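Local coordinates for zinc-type alcohol dehydrogenase-like protein YAHK (Escherichia coli, PDB 1UUF), which reduces a wide range of aldehydes to the corresponding alcohols with a strong preference for NADPH over NADH, binding two zinc ions per subunit, at residues L176-I181 with S312-I317; V110-C113 with E118-D121; L161-P166 with A171-L176. All coordinates share one frame; numbering follows the deposited sequence.

Overall arrangement
Interaction 1 lies near the centre of the chain and interaction 3 is buried further out; they share Leu-176, as helix 170-173 leads into helix 176-189, which supplies one side of interaction 1. Their centres lie about 13 Å apart, and Ile-317 also packs on Leu-161. Interaction 2, in the lobe around the second zinc, is the most peripheral, though two of its three touching residues are buried; its centre is about 14 Å from that of interaction 1, and both reach the second subunit. Interaction 3 is an apolar cluster with one histidine ring, interaction 1 joins apolar contact to a ligand of the catalytic zinc, and interaction 2 is joined by zinc-bound thiolates.

Interaction 1: residues L176-I181 with S312-I317; sequences LLCAGI and SMIGGI. With ZN (zinc ion), chain C.
Helix 176-189 comes closest to the loop 312-317 at Ile-181 and Ile-314, whose CA atoms lie 5.4 Å apart, and the loop passes the first turn of the helix without pairing with it. That turn is wide: Ile-181 N donates to Leu-176 O at 3.0 Å, the pi-type bond five residues back. Ile-181 provides most of the helix side of the contact. With CG1 anti to the backbone N (chi1 -176°), its longer branch is laid along the bare backbone of Gly-315, CG1 lying 3.5 Å from Gly-315 N. A beta carbon on Gly-315 would fall 2.5 Å from Ile-181 CG1, a clash, so the close fit depends on the missing side chain. The other branch, CG2 of Ile-181, packs against CB of Ile-314 at 4.3 Å. Ile-314 turns its own CG2 toward the metal side, 4.1 Å from Cys-178 SG, while CG1 and CD1 lead away from the helix; Cys-108 and Asn-125 also touch this side chain. Held anti to the backbone N and beside the carbonyl carbon (chi1 -178°), SG of Cys-178 faces the zinc, which it binds at 2.4 Å. A water is bound to the same zinc at 2.3 Å, and Cys-60 and His-82 complete the set of protein ligands. Beyond the contact, Gly-316 occupies the N-cap position of helix 317-330, and Ser-312 and Met-313 pack on Arg-306 and Ile-303 of the second subunit. The three protein ligands plus water form the catalytic zinc site of zinc-containing alcohol dehydrogenases, here bordered by the loop that follows the last strand, 308-311, of the Rossmann-type sheet.

Interaction 2: residues V110-C113 with E118-D121; sequences VDSC and ECED. With ZN (zinc ion), chain B.
Cys-113 and Cys-119 meet through a zinc ion that both bind, and metal coordination dominates the contact. Cys-113 SG and Cys-119 SG each lie 2.4 Å from the zinc, and the two sulfurs are 4.1 Å apart, with an S-Zn-S angle of about 119°. They come to the ion from different backbone elements: Cys-113 from the loop after strand 109-111, Cys-119 from helix 117-120. On the helix, SG of Cys-119 stands anti to the carbonyl carbon (chi1 -73°), which turns it off the helix surface toward the metal. Cys-116 and Cys-127 supply the remaining two sulfurs of an all-cysteine site.

The second element is a close polar approach. Ser-112 points its side chain at the helix, and its OG comes within 3.1 Å of Cys-119 SG, with CB of the serine at 3.5 Å from the same sulfur. This hydroxyl is hydrogen-bonded to Tyr-159 OH, which ties the serine to the neighbouring loop.

Further polar bonds flank the site. Ser-112 N donates to Asp-111 OD1 at 2.9 Å, meeting the carboxylate from above its plane. Glu-118, on the helix, and Asp-121, just after it, form salt bridges with Arg-280 of the second subunit.

Four cysteine sulfurs, all from the protein, fill the coordination of the zinc, as in the structural zinc lobe of this family; the excess negative charge on the sulfurs is probably eased by the hydrogen bonds that Cys-113 SG and Cys-119 SG form with residues flanking the two segments.

Interaction 3: residues L161-P166 with A171-L176; sequences LRIRHP and AAVAPL
Val-173 stands at the centre of the contact, one methyl over the ring of His-165 and the other against Ile-163. The CH-pi contact is the tighter: Val-173 CG2 lies 3.6 Å from the ring centroid of His-165, 17° off the ring normal, and is nearest to CG of the ring, at 3.4 Å. With CG1 anti to the backbone N (chi1 170°), the valine spreads its two methyls to these two partners at once.

The apolar contacts come next. Ile-163 and Val-173 reach toward each other tip to tip, CD1 of Ile-163 meeting CG1 of Val-173 at 3.8 Å. Leu-176 adds its CD1 obliquely to the His-165 ring, one turn further along. Replacing the imidazole of His-165 with the methyl of an alanine is likely to leave Val-173 CG2 and Leu-176 CD1 without the ring they both touch and to open a gap between the loop and the helix.

Backbone hydrogen bonds hold the second segment together: Leu-176 N donates to Val-173 O at 2.9 Å, and a weaker bond joins Ala-174 N to Ala-171 O.

The contact thus wedges between several elements: Ile-163 is hydrogen-bonded through its backbone to Leu-103, beside the pairing of strands 161-162 and 103-106, Leu-161 and His-165 lean on helix 317-330, and Pro-175 packs on strands 336-339 and 359-363.

Interaction 1: residues L176-I181 with S312-I317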
ATOM      1  N   LEU A 176      13.117 -22.181  -7.510  1.00 11.85           N
ATOM      2  CA  LEU A 176      12.620 -21.776  -6.205  1.00  9.91           C
ATOM      3  C   LEU A 176      13.513 -20.691  -5.605  1.00 10.96           C
ATOM      4  O   LEU A 176      13.043 -19.842  -4.852  1.00 10.89           O
ATOM      5  CB  LEU A 176      12.568 -22.977  -5.256  1.00 12.08           C
ATOM      6  CG  LEU A 176      11.610 -24.116  -5.624  1.00 10.91           C
ATOM      7  CD1 LEU A 176      11.631 -25.175  -4.527  1.00 10.17           C
ATOM      8  CD2 LEU A 176      10.207 -23.571  -5.793  1.00 12.18           C
ATOM      9  N   LEU A 177      14.795 -20.714  -5.957  1.00  9.29           N
ATOM     10  CA  LEU A 177      15.755 -19.749  -5.423  1.00 10.36           C
ATOM     11  C   LEU A 177      15.488 -18.278  -5.744  1.00 11.72           C
ATOM     12  O   LEU A 177      16.076 -17.387  -5.125  1.00 10.50           O
ATOM     13  CB  LEU A 177      17.173 -20.150  -5.835  1.00  9.35           C
ATOM     14  CG  LEU A 177      17.790 -21.287  -4.997  1.00 10.50           C
ATOM     15  CD1 LEU A 177      17.914 -20.843  -3.541  1.00 13.43           C
ATOM     16  CD2 LEU A 177      16.939 -22.546  -5.090  1.00  9.80           C
ATOM     17  N   CYS A 178      14.629 -18.013  -6.724  1.00  9.64           N
ATOM     18  CA  CYS A 178      14.254 -16.633  -7.028  1.00 11.82           C
ATOM     19  C   CYS A 178      12.759 -16.558  -7.290  1.00 11.75           C
ATOM     20  O   CYS A 178      12.024 -15.946  -6.518  1.00 11.74           O
ATOM     21  CB  CYS A 178      14.999 -16.056  -8.230  1.00 11.71           C
ATOM     22  SG  CYS A 178      14.489 -14.310  -8.491  1.00 14.32           S
ATOM     23  N   ALA A 179      12.303 -17.187  -8.371  1.00 12.01           N
ATOM     24  CA  ALA A 179      10.883 -17.168  -8.692  1.00 11.39           C
ATOM     25  C   ALA A 179      10.077 -17.652  -7.493  1.00 12.04           C
ATOM     26  O   ALA A 179       9.041 -17.081  -7.152  1.00 12.87           O
ATOM     27  CB  ALA A 179      10.602 -18.049  -9.901  1.00 12.89           C
ATOM     28  N   GLY A 180      10.565 -18.705  -6.845  1.00 10.99           N
ATOM     29  CA  GLY A 180       9.857 -19.236  -5.695  1.00 10.47           C
ATOM     30  C   GLY A 180       9.780 -18.273  -4.523  1.00 10.24           C
ATOM     31  O   GLY A 180       8.692 -17.901  -4.081  1.00 11.51           O
ATOM     32  N   ILE A 181      10.930 -17.849  -4.014  1.00  8.72           N
ATOM     33  CA  ILE A 181      10.921 -16.951  -2.865  1.00  9.69           C
ATOM     34  C   ILE A 181      10.249 -15.610  -3.166  1.00  9.33           C
ATOM     35  O   ILE A 181       9.616 -15.022  -2.292  1.00  9.67           O
ATOM     36  CB  ILE A 181      12.355 -16.733  -2.316  1.00  9.33           C
ATOM     37  CG1 ILE A 181      12.311 -15.862  -1.058  1.00  9.27           C
ATOM     38  CG2 ILE A 181      13.233 -16.106  -3.379  1.00 10.36           C
ATOM     39  CD1 ILE A 181      11.506 -16.457   0.090  1.00 10.35           C
ATOM     40  N   SER A 312       7.322  -5.924  -3.439  1.00  8.05           N
ATOM     41  CA  SER A 312       8.130  -6.867  -2.681  1.00  9.91           C
ATOM     42  C   SER A 312       9.147  -7.487  -3.625  1.00  9.03           C
ATOM     43  O   SER A 312       8.868  -7.651  -4.808  1.00 10.56           O
ATOM     44  CB  SER A 312       7.242  -7.967  -2.086  1.00 12.09           C
ATOM     45  OG  SER A 312       8.010  -8.924  -1.367  1.00 12.02           O
ATOM     46  N   MET A 313      10.341  -7.786  -3.124  1.00 11.52           N
ATOM     47  CA  MET A 313      11.330  -8.440  -3.972  1.00 12.50           C
ATOM     48  C   MET A 313      12.012  -9.572  -3.215  1.00 12.13           C
ATOM     49  O   MET A 313      12.376  -9.432  -2.041  1.00 11.12           O
ATOM     50  CB  MET A 313      12.355  -7.447  -4.533  1.00 16.99           C
ATOM     51  CG  MET A 313      13.181  -6.689  -3.532  1.00 17.94           C
ATOM     52  SD  MET A 313      14.517  -5.811  -4.402  1.00 21.06           S
ATOM     53  CE  MET A 313      15.950  -6.685  -3.762  1.00 24.72           C
ATOM     54  N   ILE A 314      12.153 -10.702  -3.906  1.00 10.68           N
ATOM     55  CA  ILE A 314      12.738 -11.918  -3.358  1.00 10.75           C
ATOM     56  C   ILE A 314      12.409 -12.120  -1.884  1.00 10.31           C
ATOM     57  O   ILE A 314      11.260 -11.960  -1.481  1.00 10.52           O
ATOM     58  CB  ILE A 314      14.266 -11.968  -3.591  1.00 10.18           C
ATOM     59  CG1 ILE A 314      14.958 -10.736  -3.002  1.00 11.53           C
ATOM     60  CG2 ILE A 314      14.535 -12.062  -5.077  1.00 11.65           C
ATOM     61  CD1 ILE A 314      16.475 -10.777  -3.139  1.00 12.38           C
ATOM     62  N   GLY A 315      13.408 -12.497  -1.094  1.00 10.85           N
ATOM     63  CA  GLY A 315      13.191 -12.706   0.325  1.00  9.88           C
ATOM     64  C   GLY A 315      14.531 -12.788   1.024  1.00 11.52           C
ATOM     65  O   GLY A 315      15.557 -12.928   0.366  1.00 10.98           O
ATOM     66  N   GLY A 316      14.528 -12.681   2.349  1.00 10.80           N
ATOM     67  CA  GLY A 316      15.768 -12.771   3.100  1.00 12.63           C
ATOM     68  C   GLY A 316      16.231 -14.214   3.112  1.00 12.96           C
ATOM     69  O   GLY A 316      15.504 -15.102   2.663  1.00 12.36           O
ATOM     70  N   ILE A 317      17.425 -14.474   3.635  1.00 11.94           N
ATOM     71  CA  ILE A 317      17.919 -15.845   3.640  1.00 12.21           C
ATOM     72  C   ILE A 317      17.102 -16.785   4.531  1.00 12.79           C
ATOM     73  O   ILE A 317      16.716 -17.871   4.095  1.00 11.86           O
ATOM     74  CB  ILE A 317      19.409 -15.910   4.041  1.00 11.40           C
ATOM     75  CG1 ILE A 317      20.241 -15.026   3.101  1.00 12.06           C
ATOM     76  CG2 ILE A 317      19.913 -17.349   3.931  1.00 13.34           C
ATOM     77  CD1 ILE A 317      20.203 -15.454   1.639  1.00 14.80           C
TER
HETATM   78 ZN    ZN C 402      15.472 -13.481 -10.516  1.00 18.13          ZN
HETATM   79  O   HOH W   1      15.020 -11.282 -10.062  1.00 12.96           O

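Interaction 2: residues V110-C113 with E118-D121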
ATOM      1  N   VAL A 110      24.486 -12.853  -2.424  1.00 10.73           N
ATOM      2  CA  VAL A 110      25.705 -13.575  -2.059  1.00 11.06           C
ATOM      3  C   VAL A 110      26.400 -12.914  -0.867  1.00 12.00           C
ATOM      4  O   VAL A 110      27.330 -13.480  -0.297  1.00 13.47           O
ATOM      5  CB  VAL A 110      26.707 -13.716  -3.237  1.00 12.02           C
ATOM      6  CG1 VAL A 110      26.156 -14.709  -4.267  1.00 10.64           C
ATOM      7  CG2 VAL A 110      26.970 -12.364  -3.879  1.00 12.49           C
ATOM      8  N   ASP A 111      25.942 -11.721  -0.486  1.00 11.93           N
ATOM      9  CA  ASP A 111      26.505 -11.026   0.673  1.00 13.60           C
ATOM     10  C   ASP A 111      25.672  -9.798   1.042  1.00 13.42           C
ATOM     11  O   ASP A 111      24.846  -9.334   0.257  1.00 13.22           O
ATOM     12  CB  ASP A 111      27.957 -10.600   0.400  1.00 14.40           C
ATOM     13  CG  ASP A 111      28.822 -10.606   1.660  1.00 17.64           C
ATOM     14  OD1 ASP A 111      28.274 -10.790   2.769  1.00 15.24           O
ATOM     15  OD2 ASP A 111      30.056 -10.426   1.542  1.00 17.89           O
ATOM     16  N   SER A 112      25.863  -9.301   2.259  1.00 12.63           N
ATOM     17  CA  SER A 112      25.169  -8.103   2.725  1.00 12.49           C
ATOM     18  C   SER A 112      26.012  -7.502   3.851  1.00 13.09           C
ATOM     19  O   SER A 112      26.992  -8.114   4.281  1.00 13.08           O
ATOM     20  CB  SER A 112      23.748  -8.429   3.204  1.00 13.90           C
ATOM     21  OG  SER A 112      23.741  -9.254   4.353  1.00 13.72           O
ATOM     22  N   CYS A 113      25.650  -6.319   4.329  1.00 14.23           N
ATOM     23  CA  CYS A 113      26.453  -5.678   5.371  1.00 14.89           C
ATOM     24  C   CYS A 113      26.453  -6.428   6.703  1.00 16.22           C
ATOM     25  O   CYS A 113      27.419  -6.353   7.457  1.00 15.88           O
ATOM     26  CB  CYS A 113      26.019  -4.219   5.563  1.00 14.58           C
ATOM     27  SG  CYS A 113      24.677  -3.907   6.724  1.00 14.29           S
ATOM     28  N   GLU A 118      17.863  -4.277   8.580  1.00 14.98           N
ATOM     29  CA  GLU A 118      17.366  -5.294   7.657  1.00 14.34           C
ATOM     30  C   GLU A 118      18.101  -6.625   7.799  1.00 13.41           C
ATOM     31  O   GLU A 118      17.480  -7.671   7.944  1.00 12.38           O
ATOM     32  CB  GLU A 118      17.469  -4.787   6.214  1.00 15.03           C
ATOM     33  CG  GLU A 118      16.365  -3.807   5.823  1.00 18.86           C
ATOM     34  CD  GLU A 118      16.315  -2.575   6.712  1.00 20.13           C
ATOM     35  OE1 GLU A 118      17.285  -1.785   6.700  1.00 19.13           O
ATOM     36  OE2 GLU A 118      15.304  -2.400   7.424  1.00 20.16           O
ATOM     37  N   CYS A 119      19.427  -6.586   7.762  1.00 13.55           N
ATOM     38  CA  CYS A 119      20.214  -7.806   7.891  1.00 13.88           C
ATOM     39  C   CYS A 119      19.970  -8.497   9.229  1.00 15.09           C
ATOM     40  O   CYS A 119      19.855  -9.719   9.293  1.00 14.56           O
ATOM     41  CB  CYS A 119      21.703  -7.494   7.727  1.00 13.69           C
ATOM     42  SG  CYS A 119      22.181  -7.123   6.023  1.00 13.46           S
ATOM     43  N   GLU A 120      19.884  -7.712  10.298  1.00 16.09           N
ATOM     44  CA  GLU A 120      19.657  -8.276  11.622  1.00 18.22           C
ATOM     45  C   GLU A 120      18.262  -8.882  11.753  1.00 16.78           C
ATOM     46  O   GLU A 120      18.026  -9.733  12.611  1.00 17.96           O
ATOM     47  CB  GLU A 120      19.883  -7.207  12.691  1.00 20.79           C
ATOM     48  CG  GLU A 120      21.288  -6.624  12.651  1.00 27.19           C
ATOM     49  CD  GLU A 120      21.577  -5.696  13.809  1.00 31.64           C
ATOM     50  OE1 GLU A 120      20.767  -4.776  14.053  1.00 35.60           O
ATOM     51  OE2 GLU A 120      22.622  -5.886  14.472  1.00 34.33           O
ATOM     52  N   ASP A 121      17.341  -8.450  10.900  1.00 15.86           N
ATOM     53  CA  ASP A 121      15.980  -8.978  10.924  1.00 16.65           C
ATOM     54  C   ASP A 121      15.812 -10.135   9.943  1.00 15.55           C
ATOM     55  O   ASP A 121      14.699 -10.623   9.743  1.00 17.12           O
ATOM     56  CB  ASP A 121      14.958  -7.889  10.574  1.00 18.96           C
ATOM     57  CG  ASP A 121      14.792  -6.861  11.674  1.00 23.51           C
ATOM     58  OD1 ASP A 121      15.092  -7.183  12.842  1.00 25.12           O
ATOM     59  OD2 ASP A 121      14.338  -5.735  11.373  1.00 26.32           O
TER
HETATM   60 ZN    ZN B 401      22.658  -4.730   5.825  1.00 16.73          ZN

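Interaction 3: residues L161-P166 with A171-L176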
ATOM      1  N   LEU A 161      21.880 -21.908   0.880  1.00 11.27           N
ATOM      2  CA  LEU A 161      20.710 -22.624   1.393  1.00 10.14           C
ATOM      3  C   LEU A 161      20.877 -24.131   1.279  1.00  9.10           C
ATOM      4  O   LEU A 161      21.584 -24.613   0.405  1.00 11.13           O
ATOM      5  CB  LEU A 161      19.458 -22.217   0.609  1.00 10.84           C
ATOM      6  CG  LEU A 161      18.954 -20.770   0.650  1.00 12.45           C
ATOM      7  CD1 LEU A 161      18.712 -20.356   2.090  1.00 12.38           C
ATOM      8  CD2 LEU A 161      19.958 -19.840  -0.017  1.00 13.29           C
ATOM      9  N   ARG A 162      20.208 -24.871   2.160  1.00 10.77           N
ATOM     10  CA  ARG A 162      20.278 -26.328   2.136  1.00 11.59           C
ATOM     11  C   ARG A 162      19.054 -26.890   1.414  1.00 11.98           C
ATOM     12  O   ARG A 162      17.921 -26.524   1.734  1.00 12.00           O
ATOM     13  CB  ARG A 162      20.319 -26.878   3.567  1.00 13.08           C
ATOM     14  CG  ARG A 162      20.492 -28.394   3.667  1.00 15.86           C
ATOM     15  CD  ARG A 162      21.854 -28.830   3.136  1.00 20.28           C
ATOM     16  NE  ARG A 162      22.086 -30.265   3.293  1.00 21.57           N
ATOM     17  CZ  ARG A 162      22.311 -30.867   4.458  1.00 21.24           C
ATOM     18  NH1 ARG A 162      22.339 -30.162   5.581  1.00 22.06           N
ATOM     19  NH2 ARG A 162      22.501 -32.179   4.501  1.00 21.48           N
ATOM     20  N   ILE A 163      19.290 -27.765   0.438  1.00  9.80           N
ATOM     21  CA  ILE A 163      18.210 -28.398  -0.316  1.00 10.79           C
ATOM     22  C   ILE A 163      17.884 -29.740   0.333  1.00 12.81           C
ATOM     23  O   ILE A 163      18.778 -30.557   0.561  1.00 12.43           O
ATOM     24  CB  ILE A 163      18.611 -28.653  -1.784  1.00 11.00           C
ATOM     25  CG1 ILE A 163      18.962 -27.328  -2.466  1.00 14.12           C
ATOM     26  CG2 ILE A 163      17.492 -29.386  -2.519  1.00 10.89           C
ATOM     27  CD1 ILE A 163      17.904 -26.258  -2.331  1.00 15.13           C
ATOM     28  N   ARG A 164      16.605 -29.953   0.630  1.00 13.62           N
ATOM     29  CA  ARG A 164      16.147 -31.183   1.267  1.00 15.50           C
ATOM     30  C   ARG A 164      15.352 -32.085   0.318  1.00 16.33           C
ATOM     31  O   ARG A 164      14.968 -33.200   0.686  1.00 16.83           O
ATOM     32  CB  ARG A 164      15.294 -30.849   2.494  1.00 15.32           C
ATOM     33  CG  ARG A 164      16.055 -30.146   3.619  1.00 20.25           C
ATOM     34  CD  ARG A 164      17.138 -31.038   4.221  1.00 24.32           C
ATOM     35  NE  ARG A 164      17.815 -30.391   5.344  1.00 27.31           N
ATOM     36  CZ  ARG A 164      18.756 -30.965   6.089  1.00 29.12           C
ATOM     37  NH1 ARG A 164      19.140 -32.210   5.839  1.00 30.12           N
ATOM     38  NH2 ARG A 164      19.314 -30.293   7.086  1.00 30.69           N
ATOM     39  N   HIS A 165      15.099 -31.599  -0.892  1.00 14.10           N
ATOM     40  CA  HIS A 165      14.384 -32.382  -1.898  1.00 14.67           C
ATOM     41  C   HIS A 165      15.284 -33.537  -2.325  1.00 15.43           C
ATOM     42  O   HIS A 165      16.503 -33.469  -2.170  1.00 16.37           O
ATOM     43  CB  HIS A 165      14.112 -31.548  -3.151  1.00 12.70           C
ATOM     44  CG  HIS A 165      13.072 -30.487  -2.982  1.00 12.38           C
ATOM     45  ND1 HIS A 165      11.852 -30.537  -3.622  1.00 14.67           N
ATOM     46  CD2 HIS A 165      13.092 -29.317  -2.302  1.00 10.12           C
ATOM     47  CE1 HIS A 165      11.170 -29.438  -3.349  1.00  9.42           C
ATOM     48  NE2 HIS A 165      11.900 -28.682  -2.549  1.00 15.05           N
ATOM     49  N   PRO A 166      14.694 -34.611  -2.874  1.00 16.35           N
ATOM     50  CA  PRO A 166      15.510 -35.747  -3.321  1.00 18.08           C
ATOM     51  C   PRO A 166      16.393 -35.237  -4.459  1.00 18.40           C
ATOM     52  O   PRO A 166      15.971 -34.367  -5.222  1.00 18.29           O
ATOM     53  CB  PRO A 166      14.467 -36.746  -3.812  1.00 18.37           C
ATOM     54  CG  PRO A 166      13.283 -36.451  -2.949  1.00 20.02           C
ATOM     55  CD  PRO A 166      13.258 -34.938  -2.940  1.00 16.23           C
ATOM     56  N   ALA A 171      17.039 -30.110 -10.435  1.00 11.83           N
ATOM     57  CA  ALA A 171      16.790 -29.152 -11.507  1.00 12.54           C
ATOM     58  C   ALA A 171      15.487 -28.387 -11.316  1.00 12.26           C
ATOM     59  O   ALA A 171      15.427 -27.176 -11.552  1.00 10.78           O
ATOM     60  CB  ALA A 171      16.771 -29.862 -12.849  1.00 13.00           C
ATOM     61  N   ALA A 172      14.445 -29.097 -10.893  1.00  9.74           N
ATOM     62  CA  ALA A 172      13.135 -28.483 -10.689  1.00 11.17           C
ATOM     63  C   ALA A 172      13.100 -27.598  -9.448  1.00 12.14           C
ATOM     64  O   ALA A 172      12.196 -26.775  -9.290  1.00 11.94           O
ATOM     65  CB  ALA A 172      12.062 -29.564 -10.600  1.00 11.85           C
ATOM     66  N   VAL A 173      14.081 -27.772  -8.565  1.00 10.65           N
ATOM     67  CA  VAL A 173      14.170 -26.965  -7.351  1.00 10.90           C
ATOM     68  C   VAL A 173      14.825 -25.610  -7.649  1.00 11.90           C
ATOM     69  O   VAL A 173      14.543 -24.607  -6.991  1.00 10.87           O
ATOM     70  CB  VAL A 173      15.008 -27.699  -6.272  1.00 12.04           C
ATOM     71  CG1 VAL A 173      15.313 -26.768  -5.109  1.00 11.71           C
ATOM     72  CG2 VAL A 173      14.255 -28.928  -5.787  1.00  9.89           C
ATOM     73  N   ALA A 174      15.689 -25.589  -8.660  1.00 11.05           N
ATOM     74  CA  ALA A 174      16.419 -24.383  -9.027  1.00 10.20           C
ATOM     75  C   ALA A 174      15.613 -23.078  -9.048  1.00  9.54           C
ATOM     76  O   ALA A 174      15.982 -22.115  -8.381  1.00  9.17           O
ATOM     77  CB  ALA A 174      17.123 -24.595 -10.370  1.00  9.84           C
ATOM     78  N   PRO A 175      14.494 -23.032  -9.796  1.00 11.43           N
ATOM     79  CA  PRO A 175      13.689 -21.805  -9.856  1.00 10.31           C
ATOM     80  C   PRO A 175      13.147 -21.311  -8.511  1.00 11.62           C
ATOM     81  O   PRO A 175      12.755 -20.151  -8.378  1.00 11.43           O
ATOM     82  CB  PRO A 175      12.568 -22.173 -10.832  1.00 12.37           C
ATOM     83  CG  PRO A 175      13.207 -23.216 -11.710  1.00 10.67           C
ATOM     84  CD  PRO A 175      13.934 -24.061 -10.690  1.00 10.37           C
ATOM     85  N   LEU A 176      13.117 -22.181  -7.510  1.00 11.85           N
ATOM     86  CA  LEU A 176      12.620 -21.776  -6.205  1.00  9.91           C
ATOM     87  C   LEU A 176      13.513 -20.691  -5.605  1.00 10.96           C
ATOM     88  O   LEU A 176      13.043 -19.842  -4.852  1.00 10.89           O
ATOM     89  CB  LEU A 176      12.568 -22.977  -5.256  1.00 12.08           C
ATOM     90  CG  LEU A 176      11.610 -24.116  -5.624  1.00 10.91           C
ATOM     91  CD1 LEU A 176      11.631 -25.175  -4.527  1.00 10.17           C
ATOM     92  CD2 LEU A 176      10.207 -23.571  -5.793  1.00 12.18           C
TER